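Local structure of D-2-hydroxyacid dehydrogensase protein (Ketogulonicigenium vulgare, 4LSW) at residues A[96-107]-A[282-293]; A[153-162]-A[178-186]. The protein probably catalyses the NAD(P)-dependent interconversion of D-2-hydroxyacids and the corresponding 2-oxoacids, as in other D-isomer-specific 2-hydroxyacid dehydrogenases. All coordinates share one frame; numbering follows the deposited sequence.

From the N terminus, the chain first builds all but the last strand, 313-315, of the sheet that contains strands 70-74 and 92-94, then leaves it through residues 96-107, which run into helix 101-116. The partner of this segment does not come until 175 residues later, at 282-293, so interaction 1 closes a long loop holding the whole parallel sheet from 147-151 to 276-278. Interaction 2 is a short closure within that loop: 153-162 and 178-186 lie 16 residues apart, with strand 170-174 between them. The two contacts nest without crossing, their centres about 19 Å apart. They meet where D98 forms a salt bridge with R155 and where T101 and A105 pack on helix 155-165, joining the interdomain crossing to the Rossmann-type domain.

Interaction 1. Residues A[96-107]-A[282-293]; sequences TPDVLTGDVADL and HASGTIETRKAM
H282 and L107 cross at about a right angle, the CD2 methyl of L107 3.6 Å from H282 CD2; the NE2 of the ring is held by Q279. Next comes A283, small enough to let the backbones close in: its CB rests 3.9 Å from V104 CG1, and its CA receives the same leucine methyl. S284 offers its CB to L100, while its hydroxyl oxygen is gripped side-on by NE and NH2 of R290.

T286 caps the helix that begins at I287, its OG1 accepting from T289 N, and the same hydroxyl donates to D103 OD2 over 2.6 Å, from 57° above the carboxylate plane. These two segments are the chain's two crossings between the domains of the D-2-hydroxyacid dehydrogenase fold, each entering a long helix here. T289 supplies the second donor: its OG1, set beside its own backbone N (chi1 -77°), donates to D103 OD2 over 2.5 Å, meeting the anti lone pair of that oxygen, on the side away from OD1. Two hydroxyls thus fix one carboxylate oxygen, which would probably stabilise its negative charge. The CG2 branch of T289 packs 3.7 Å from L100 CB.

A292 meets V99 methyl against methine, and M293, flexible enough to bend at chi3, presses CG to 3.4 Å from V99 CG2, a tight fit. Its CE reaches T96 OG1, a hydroxyl hydrogen-bonded to the backbone N of G75.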
loop_
_atom_site.group_PDB
_atom_site.type_symbol
_atom_site.label_atom_id
_atom_site.label_comp_id
_atom_site.label_asym_id
_atom_site.label_seq_id
_atom_site.Cartn_x
_atom_site.Cartn_y
_atom_site.Cartn_z
ATOM N N THR A 96 11.257 -1.925 -3.954
ATOM C CA THR A 96 11.193 -3.164 -3.163
ATOM C C THR A 96 9.837 -3.869 -3.287
ATOM O O THR A 96 9.011 -3.794 -2.374
ATOM C CB THR A 96 11.519 -2.921 -1.682
ATOM O OG1 THR A 96 10.515 -2.098 -1.083
ATOM C CG2 THR A 96 12.879 -2.242 -1.539
ATOM N N PRO A 97 9.621 -4.560 -4.413
ATOM C CA PRO A 97 8.347 -5.227 -4.705
ATOM C C PRO A 97 8.257 -6.625 -4.112
ATOM O O PRO A 97 9.273 -7.178 -3.679
ATOM C CB PRO A 97 8.378 -5.343 -6.224
ATOM C CG PRO A 97 9.822 -5.548 -6.539
ATOM C CD PRO A 97 10.592 -4.745 -5.507
ATOM N N ASP A 98 7.038 -7.165 -4.098
ATOM C CA ASP A 98 6.752 -8.577 -3.801
ATOM C C ASP A 98 6.831 -8.966 -2.327
ATOM O O ASP A 98 6.020 -9.767 -1.842
ATOM C CB ASP A 98 7.617 -9.512 -4.654
ATOM C CG ASP A 98 7.313 -9.393 -6.132
ATOM O OD1 ASP A 98 6.123 -9.222 -6.478
ATOM O OD2 ASP A 98 8.257 -9.474 -6.948
ATOM N N VAL A 99 7.792 -8.406 -1.610
ATOM C CA VAL A 99 8.000 -8.824 -0.231
ATOM C C VAL A 99 6.873 -8.446 0.733
ATOM O O VAL A 99 6.818 -8.980 1.840
ATOM C CB VAL A 99 9.346 -8.312 0.309
ATOM C CG1 VAL A 99 10.484 -9.012 -0.400
ATOM C CG2 VAL A 99 9.439 -6.822 0.121
ATOM N N LEU A 100 5.969 -7.554 0.319
ATOM C CA LEU A 100 4.878 -7.105 1.187
ATOM C C LEU A 100 3.506 -7.712 0.854
ATOM O O LEU A 100 2.521 -7.472 1.561
ATOM C CB LEU A 100 4.769 -5.568 1.196
ATOM C CG LEU A 100 4.543 -4.728 -0.070
ATOM C CD1 LEU A 100 3.325 -5.123 -0.880
ATOM C CD2 LEU A 100 4.424 -3.264 0.324
ATOM N N THR A 101 3.460 -8.446 -0.252
ATOM C CA THR A 101 2.193 -8.863 -0.857
ATOM C C THR A 101 1.326 -9.696 0.089
ATOM O O THR A 101 0.147 -9.401 0.292
ATOM C CB THR A 101 2.437 -9.623 -2.171
ATOM O OG1 THR A 101 3.118 -8.753 -3.089
ATOM C CG2 THR A 101 1.129 -10.082 -2.791
ATOM N N GLY A 102 1.927 -10.709 0.702
ATOM C CA GLY A 102 1.179 -11.632 1.540
ATOM C C GLY A 102 0.636 -10.972 2.789
ATOM O O GLY A 102 -0.497 -11.228 3.177
ATOM N N ASP A 103 1.429 -10.111 3.414
ATOM C CA ASP A 103 0.978 -9.451 4.629
ATOM C C ASP A 103 -0.133 -8.438 4.347
ATOM O O ASP A 103 -1.062 -8.305 5.133
ATOM C CB ASP A 103 2.159 -8.834 5.389
ATOM C CG ASP A 103 2.869 -9.852 6.267
ATOM O OD1 ASP A 103 2.167 -10.707 6.839
ATOM O OD2 ASP A 103 4.107 -9.792 6.393
ATOM N N VAL A 104 -0.066 -7.773 3.196
ATOM C CA VAL A 104 -1.128 -6.845 2.834
ATOM C C VAL A 104 -2.432 -7.614 2.628
ATOM O O VAL A 104 -3.479 -7.236 3.149
ATOM C CB VAL A 104 -0.769 -6.033 1.569
ATOM C CG1 VAL A 104 -1.966 -5.232 1.089
ATOM C CG2 VAL A 104 0.406 -5.095 1.859
ATOM N N ALA A 105 -2.345 -8.733 1.918
ATOM C CA ALA A 105 -3.525 -9.554 1.675
ATOM C C ALA A 105 -4.086 -10.100 2.991
ATOM O O ALA A 105 -5.308 -10.101 3.196
ATOM C CB ALA A 105 -3.205 -10.679 0.711
ATOM N N ASP A 106 -3.202 -10.549 3.881
ATOM C CA ASP A 106 -3.629 -10.998 5.202
ATOM C C ASP A 106 -4.447 -9.932 5.926
ATOM O O ASP A 106 -5.502 -10.237 6.473
ATOM C CB ASP A 106 -2.426 -11.358 6.096
ATOM C CG ASP A 106 -1.851 -12.742 5.836
ATOM O OD1 ASP A 106 -2.196 -13.403 4.837
ATOM O OD2 ASP A 106 -0.998 -13.147 6.657
ATOM N N LEU A 107 -3.974 -8.683 5.942
ATOM C CA LEU A 107 -4.692 -7.665 6.703
ATOM C C LEU A 107 -6.048 -7.366 6.069
ATOM O O LEU A 107 -7.035 -7.221 6.768
ATOM C CB LEU A 107 -3.882 -6.383 6.898
ATOM C CG LEU A 107 -4.532 -5.466 7.946
ATOM C CD1 LEU A 107 -4.353 -5.987 9.372
ATOM C CD2 LEU A 107 -4.075 -4.001 7.852
ATOM N N HIS A 282 -1.298 -0.002 8.044
ATOM C CA HIS A 282 -0.302 -0.981 8.446
ATOM C C HIS A 282 -0.480 -2.338 7.772
ATOM O O HIS A 282 -0.023 -3.351 8.308
ATOM C CB HIS A 282 -0.229 -1.131 9.979
ATOM C CG HIS A 282 -1.382 -1.869 10.591
ATOM N ND1 HIS A 282 -1.228 -2.747 11.647
ATOM C CD2 HIS A 282 -2.708 -1.843 10.321
ATOM C CE1 HIS A 282 -2.404 -3.238 11.988
ATOM N NE2 HIS A 282 -3.324 -2.697 11.207
ATOM N N ALA A 283 -1.108 -2.372 6.598
ATOM C CA ALA A 283 -1.203 -3.642 5.862
ATOM C C ALA A 283 0.146 -4.336 5.637
ATOM O O ALA A 283 0.228 -5.566 5.685
ATOM C CB ALA A 283 -1.929 -3.452 4.532
ATOM N N SER A 284 1.206 -3.566 5.413
ATOM C CA SER A 284 2.533 -4.156 5.246
ATOM C C SER A 284 3.330 -4.133 6.554
ATOM O O SER A 284 4.517 -4.463 6.565
ATOM C CB SER A 284 3.316 -3.437 4.151
ATOM O OG SER A 284 3.667 -2.131 4.560
ATOM N N GLY A 285 2.658 -3.768 7.645
ATOM C CA GLY A 285 3.319 -3.553 8.926
ATOM C C GLY A 285 3.662 -4.786 9.758
ATOM O O GLY A 285 3.171 -4.934 10.875
ATOM N N THR A 286 4.504 -5.665 9.234
ATOM C CA THR A 286 5.009 -6.756 10.062
ATOM C C THR A 286 6.523 -6.667 10.152
ATOM O O THR A 286 7.179 -6.085 9.281
ATOM C CB THR A 286 4.627 -8.161 9.540
ATOM O OG1 THR A 286 5.272 -8.392 8.287
ATOM C CG2 THR A 286 3.118 -8.301 9.390
ATOM N N ILE A 287 7.081 -7.248 11.207
ATOM C CA ILE A 287 8.528 -7.304 11.310
ATOM C C ILE A 287 9.160 -7.988 10.093
ATOM O O ILE A 287 10.124 -7.472 9.521
ATOM C CB ILE A 287 8.988 -7.981 12.619
ATOM C CG1 ILE A 287 8.485 -7.186 13.829
ATOM C CG2 ILE A 287 10.501 -8.109 12.658
ATOM C CD1 ILE A 287 8.717 -7.866 15.162
ATOM N N GLU A 288 8.622 -9.137 9.680
ATOM C CA GLU A 288 9.232 -9.875 8.584
ATOM C C GLU A 288 9.182 -9.119 7.261
ATOM O O GLU A 288 10.166 -9.088 6.522
ATOM C CB GLU A 288 8.611 -11.264 8.421
ATOM C CG GLU A 288 9.419 -12.168 7.501
ATOM C CD GLU A 288 9.137 -13.649 7.707
ATOM O OE1 GLU A 288 8.232 -13.995 8.500
ATOM O OE2 GLU A 288 9.832 -14.471 7.072
ATOM N N THR A 289 8.042 -8.503 6.963
ATOM C CA THR A 289 7.923 -7.762 5.719
ATOM C C THR A 289 8.846 -6.543 5.703
ATOM O O THR A 289 9.559 -6.316 4.726
ATOM C CB THR A 289 6.468 -7.362 5.439
ATOM O OG1 THR A 289 5.768 -8.516 4.954
ATOM C CG2 THR A 289 6.402 -6.254 4.395
ATOM N N ARG A 290 8.850 -5.783 6.789
ATOM C CA ARG A 290 9.689 -4.591 6.823
ATOM C C ARG A 290 11.175 -4.952 6.761
ATOM O O ARG A 290 11.946 -4.291 6.064
ATOM C CB ARG A 290 9.342 -3.694 8.011
ATOM C CG ARG A 290 7.930 -3.094 7.925
ATOM C CD ARG A 290 7.719 -2.345 6.616
ATOM N NE ARG A 290 6.326 -1.940 6.460
ATOM C CZ ARG A 290 5.791 -0.863 7.027
ATOM N NH1 ARG A 290 6.535 -0.071 7.789
ATOM N NH2 ARG A 290 4.509 -0.577 6.825
ATOM N N LYS A 291 11.586 -6.015 7.447
ATOM C CA LYS A 291 12.979 -6.438 7.314
ATOM C C LYS A 291 13.305 -6.841 5.888
ATOM O O LYS A 291 14.368 -6.523 5.368
ATOM C CB LYS A 291 13.315 -7.568 8.288
ATOM C CG LYS A 291 13.539 -7.066 9.688
ATOM C CD LYS A 291 13.989 -8.163 10.619
ATOM C CE LYS A 291 14.135 -7.609 12.031
ATOM N NZ LYS A 291 14.651 -8.631 12.989
ATOM N N ALA A 292 12.378 -7.539 5.242
ATOM C CA ALA A 292 12.605 -7.961 3.874
ATOM C C ALA A 292 12.706 -6.769 2.911
ATOM O O ALA A 292 13.526 -6.792 1.989
ATOM C CB ALA A 292 11.523 -8.934 3.426
ATOM N N MET A 293 11.882 -5.744 3.131
ATOM C CA MET A 293 11.925 -4.526 2.314
ATOM C C MET A 293 13.267 -3.812 2.466
ATOM O O MET A 293 13.897 -3.445 1.472
ATOM C CB MET A 293 10.769 -3.594 2.683
ATOM C CG MET A 293 9.411 -4.173 2.313
ATOM S SD MET A 293 8.058 -3.127 2.822
ATOM C CE MET A 293 8.749 -1.551 2.329
#

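Interaction 2. Residues A[153-162]-A[178-186]; sequences LGRIGFEVAR and PKSYAPDWT
Y181 donates its hydroxyl to the backbone carbonyl of L153, OH to O 2.6 Å, approaching in the carbonyl plane with 147° at the carbonyl oxygen. The bond anchors the far end of the tyrosine ring, while CB of K179 lies over one of its faces. A tyrosine suits this place because it serves both a polar and an aromatic neighbour: its edge points at the face of F158 in a T-shaped pair, with centroids 5.0 Å apart and planes at 70°.

The packing is also tight around W185. A161, with a side chain short enough to let the indole approach the helix, puts CB over one face of the six-membered ring, 3.6 Å from its centroid, a CH-pi contact. F158 CD1 meets the rim of the same ring, 3.6 Å from W185 CZ3; F158 reaches both aromatic partners because its CG is anti to the backbone N (chi1 -179°). The three rings form an aromatic cluster. Beside it, L153 CD2 sits in the corner made by Y181 and A182, 3.7 Å from A182 CB.

Toward solvent the contact loosens. K179, bent at chi2, lays only its aliphatic carbons beside the carbonyl of L153, and R162 sets CG above one face of F158, toward the rim, while its NH1 makes a salt bridge with E159 OE1, in the guanidinium plane.

G154 and G157 are consistent with the glycine-rich turn of a Rossmann-type nucleotide-binding domain, which leads from strand 147-151 into helix 155-165. The loop 178-186 runs between strands 170-174 and 186-188; L153 and A182 touch Y173 and W185 touches I171, both on strand 170-174, whereas V160, which makes no contact with the loop, packs on A105 of helix 101-116.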
loop_
_atom_site.group_PDB
_atom_site.type_symbol
_atom_site.label_atom_id
_atom_site.label_comp_id
_atom_site.label_asym_id
_atom_site.label_seq_id
_atom_site.Cartn_x
_atom_site.Cartn_y
_atom_site.Cartn_z
ATOM N N LEU A 153 -6.805 -7.424 -9.846
ATOM C CA LEU A 153 -6.303 -8.764 -9.546
ATOM C C LEU A 153 -4.843 -8.930 -9.975
ATOM O O LEU A 153 -4.492 -9.837 -10.735
ATOM C CB LEU A 153 -7.195 -9.841 -10.168
ATOM C CG LEU A 153 -7.060 -11.183 -9.443
ATOM C CD1 LEU A 153 -7.962 -11.232 -8.215
ATOM C CD2 LEU A 153 -7.345 -12.331 -10.391
ATOM N N GLY A 154 -4.007 -8.018 -9.481
ATOM C CA GLY A 154 -2.567 -8.140 -9.592
ATOM C C GLY A 154 -2.046 -8.979 -8.439
ATOM O O GLY A 154 -2.765 -9.828 -7.920
ATOM N N ARG A 155 -0.801 -8.737 -8.036
ATOM C CA ARG A 155 -0.171 -9.506 -6.969
ATOM C C ARG A 155 -1.044 -9.569 -5.717
ATOM O O ARG A 155 -1.325 -10.662 -5.186
ATOM C CB ARG A 155 1.170 -8.867 -6.605
ATOM C CG ARG A 155 2.207 -8.881 -7.719
ATOM C CD ARG A 155 3.287 -7.836 -7.478
ATOM N NE ARG A 155 4.447 -8.045 -8.346
ATOM C CZ ARG A 155 4.534 -7.620 -9.606
ATOM N NH1 ARG A 155 3.527 -6.965 -10.170
ATOM N NH2 ARG A 155 5.632 -7.861 -10.312
ATOM N N ILE A 156 -1.473 -8.405 -5.249
ATOM C CA ILE A 156 -2.209 -8.321 -3.997
ATOM C C ILE A 156 -3.594 -8.921 -4.130
ATOM O O ILE A 156 -4.016 -9.724 -3.295
ATOM C CB ILE A 156 -2.303 -6.881 -3.478
ATOM C CG1 ILE A 156 -0.893 -6.364 -3.188
ATOM C CG2 ILE A 156 -3.154 -6.837 -2.208
ATOM C CD1 ILE A 156 -0.841 -4.945 -2.708
ATOM N N GLY A 157 -4.308 -8.532 -5.177
ATOM C CA GLY A 157 -5.650 -9.028 -5.381
ATOM C C GLY A 157 -5.682 -10.537 -5.508
ATOM O O GLY A 157 -6.577 -11.186 -4.981
ATOM N N PHE A 158 -4.703 -11.091 -6.213
ATOM C CA PHE A 158 -4.590 -12.535 -6.342
ATOM C C PHE A 158 -4.427 -13.191 -4.985
ATOM O O PHE A 158 -5.113 -14.166 -4.683
ATOM C CB PHE A 158 -3.414 -12.906 -7.239
ATOM C CG PHE A 158 -3.254 -14.375 -7.438
ATOM C CD1 PHE A 158 -4.246 -15.106 -8.073
ATOM C CD2 PHE A 158 -2.106 -15.020 -7.022
ATOM C CE1 PHE A 158 -4.105 -16.473 -8.274
ATOM C CE2 PHE A 158 -1.949 -16.387 -7.221
ATOM C CZ PHE A 158 -2.953 -17.113 -7.846
ATOM N N GLU A 159 -3.541 -12.643 -4.156
ATOM C CA GLU A 159 -3.343 -13.224 -2.831
ATOM C C GLU A 159 -4.595 -13.116 -1.974
ATOM O O GLU A 159 -4.923 -14.050 -1.231
ATOM C CB GLU A 159 -2.153 -12.591 -2.119
ATOM C CG GLU A 159 -0.819 -12.992 -2.710
ATOM C CD GLU A 159 -0.652 -14.492 -2.828
ATOM O OE1 GLU A 159 -0.847 -15.205 -1.820
ATOM O OE2 GLU A 159 -0.323 -14.962 -3.937
ATOM N N VAL A 160 -5.313 -11.996 -2.076
ATOM C CA VAL A 160 -6.591 -11.888 -1.387
ATOM C C VAL A 160 -7.554 -12.994 -1.829
ATOM O O VAL A 160 -8.147 -13.688 -0.995
ATOM C CB VAL A 160 -7.230 -10.491 -1.598
ATOM C CG1 VAL A 160 -8.702 -10.485 -1.152
ATOM C CG2 VAL A 160 -6.426 -9.420 -0.862
ATOM N N ALA A 161 -7.698 -13.168 -3.141
ATOM C CA ALA A 161 -8.598 -14.178 -3.665
ATOM C C ALA A 161 -8.253 -15.589 -3.179
ATOM O O ALA A 161 -9.151 -16.375 -2.887
ATOM C CB ALA A 161 -8.614 -14.112 -5.186
ATOM N N ARG A 162 -6.958 -15.897 -3.088
ATOM C CA ARG A 162 -6.528 -17.216 -2.612
ATOM C C ARG A 162 -7.004 -17.447 -1.186
ATOM O O ARG A 162 -7.471 -18.542 -0.845
ATOM C CB ARG A 162 -5.011 -17.376 -2.705
ATOM C CG ARG A 162 -4.509 -17.409 -4.143
ATOM C CD ARG A 162 -2.997 -17.518 -4.198
ATOM N NE ARG A 162 -2.573 -18.841 -3.764
ATOM C CZ ARG A 162 -1.746 -19.080 -2.751
ATOM N NH1 ARG A 162 -1.219 -18.078 -2.058
ATOM N NH2 ARG A 162 -1.437 -20.333 -2.441
ATOM N N PRO A 178 -8.925 -10.198 -18.352
ATOM C CA PRO A 178 -8.906 -11.420 -17.545
ATOM C C PRO A 178 -7.475 -11.877 -17.318
ATOM O O PRO A 178 -6.588 -11.629 -18.148
ATOM C CB PRO A 178 -9.639 -12.446 -18.414
ATOM C CG PRO A 178 -10.414 -11.639 -19.430
ATOM C CD PRO A 178 -9.635 -10.380 -19.635
ATOM N N LYS A 179 -7.258 -12.544 -16.190
ATOM C CA LYS A 179 -5.933 -13.014 -15.821
ATOM C C LYS A 179 -5.824 -14.525 -15.997
ATOM O O LYS A 179 -6.749 -15.270 -15.646
ATOM C CB LYS A 179 -5.647 -12.637 -14.366
ATOM C CG LYS A 179 -5.687 -11.141 -14.102
ATOM C CD LYS A 179 -4.580 -10.411 -14.870
ATOM C CE LYS A 179 -4.605 -8.912 -14.611
ATOM N NZ LYS A 179 -3.523 -8.179 -15.380
ATOM N N SER A 180 -4.688 -14.980 -16.518
ATOM C CA SER A 180 -4.515 -16.402 -16.804
ATOM C C SER A 180 -4.520 -17.230 -15.531
ATOM O O SER A 180 -4.846 -18.423 -15.546
ATOM C CB SER A 180 -3.219 -16.647 -17.580
ATOM O OG SER A 180 -2.089 -16.231 -16.833
ATOM N N TYR A 181 -4.165 -16.578 -14.433
ATOM C CA TYR A 181 -4.054 -17.244 -13.150
ATOM C C TYR A 181 -5.343 -17.202 -12.341
ATOM O O TYR A 181 -5.334 -17.538 -11.157
ATOM C CB TYR A 181 -2.891 -16.651 -12.356
ATOM C CG TYR A 181 -2.839 -15.127 -12.283
ATOM C CD1 TYR A 181 -3.648 -14.416 -11.399
ATOM C CD2 TYR A 181 -1.940 -14.406 -13.062
ATOM C CE1 TYR A 181 -3.566 -13.030 -11.309
ATOM C CE2 TYR A 181 -1.855 -13.021 -12.984
ATOM C CZ TYR A 181 -2.668 -12.336 -12.107
ATOM O OH TYR A 181 -2.576 -10.964 -12.017
ATOM N N ALA A 182 -6.448 -16.816 -12.979
ATOM C CA ALA A 182 -7.748 -16.801 -12.304
ATOM C C ALA A 182 -8.790 -17.675 -12.994
ATOM O O ALA A 182 -9.902 -17.225 -13.264
ATOM C CB ALA A 182 -8.259 -15.374 -12.195
ATOM N N PRO A 183 -8.450 -18.943 -13.269
ATOM C CA PRO A 183 -9.398 -19.723 -14.069
ATOM C C PRO A 183 -10.728 -20.031 -13.380
ATOM O O PRO A 183 -11.707 -20.284 -14.082
ATOM C CB PRO A 183 -8.635 -21.029 -14.325
ATOM C CG PRO A 183 -7.702 -21.142 -13.177
ATOM C CD PRO A 183 -7.276 -19.744 -12.879
ATOM N N ASP A 184 -10.776 -19.993 -12.051
ATOM C CA ASP A 184 -11.986 -20.389 -11.335
ATOM C C ASP A 184 -12.782 -19.217 -10.765
ATOM O O ASP A 184 -13.745 -19.415 -10.025
ATOM C CB ASP A 184 -11.635 -21.369 -10.218
ATOM C CG ASP A 184 -10.992 -22.633 -10.739
ATOM O OD1 ASP A 184 -11.495 -23.180 -11.741
ATOM O OD2 ASP A 184 -9.975 -23.056 -10.158
ATOM N N TRP A 185 -12.376 -18.000 -11.111
ATOM C CA TRP A 185 -13.061 -16.802 -10.645
ATOM C C TRP A 185 -13.632 -16.016 -11.822
ATOM O O TRP A 185 -13.051 -15.986 -12.913
ATOM C CB TRP A 185 -12.113 -15.932 -9.821
ATOM C CG TRP A 185 -11.455 -16.688 -8.705
ATOM C CD1 TRP A 185 -12.022 -17.650 -7.917
ATOM C CD2 TRP A 185 -10.091 -16.574 -8.285
ATOM N NE1 TRP A 185 -11.099 -18.123 -7.017
ATOM C CE2 TRP A 185 -9.904 -17.489 -7.225
ATOM C CE3 TRP A 185 -9.015 -15.782 -8.693
ATOM C CZ2 TRP A 185 -8.674 -17.635 -6.574
ATOM C CZ3 TRP A 185 -7.791 -15.936 -8.058
ATOM C CH2 TRP A 185 -7.631 -16.850 -7.004
ATOM N N THR A 186 -14.779 -15.387 -11.602
ATOM C CA THR A 186 -15.499 -14.717 -12.677
ATOM C C THR A 186 -14.945 -13.335 -12.957
ATOM O O THR A 186 -14.976 -12.460 -12.097
ATOM C CB THR A 186 -16.994 -14.590 -12.324
ATOM O OG1 THR A 186 -17.513 -15.898 -12.048
ATOM C CG2 THR A 186 -17.790 -13.940 -13.467
#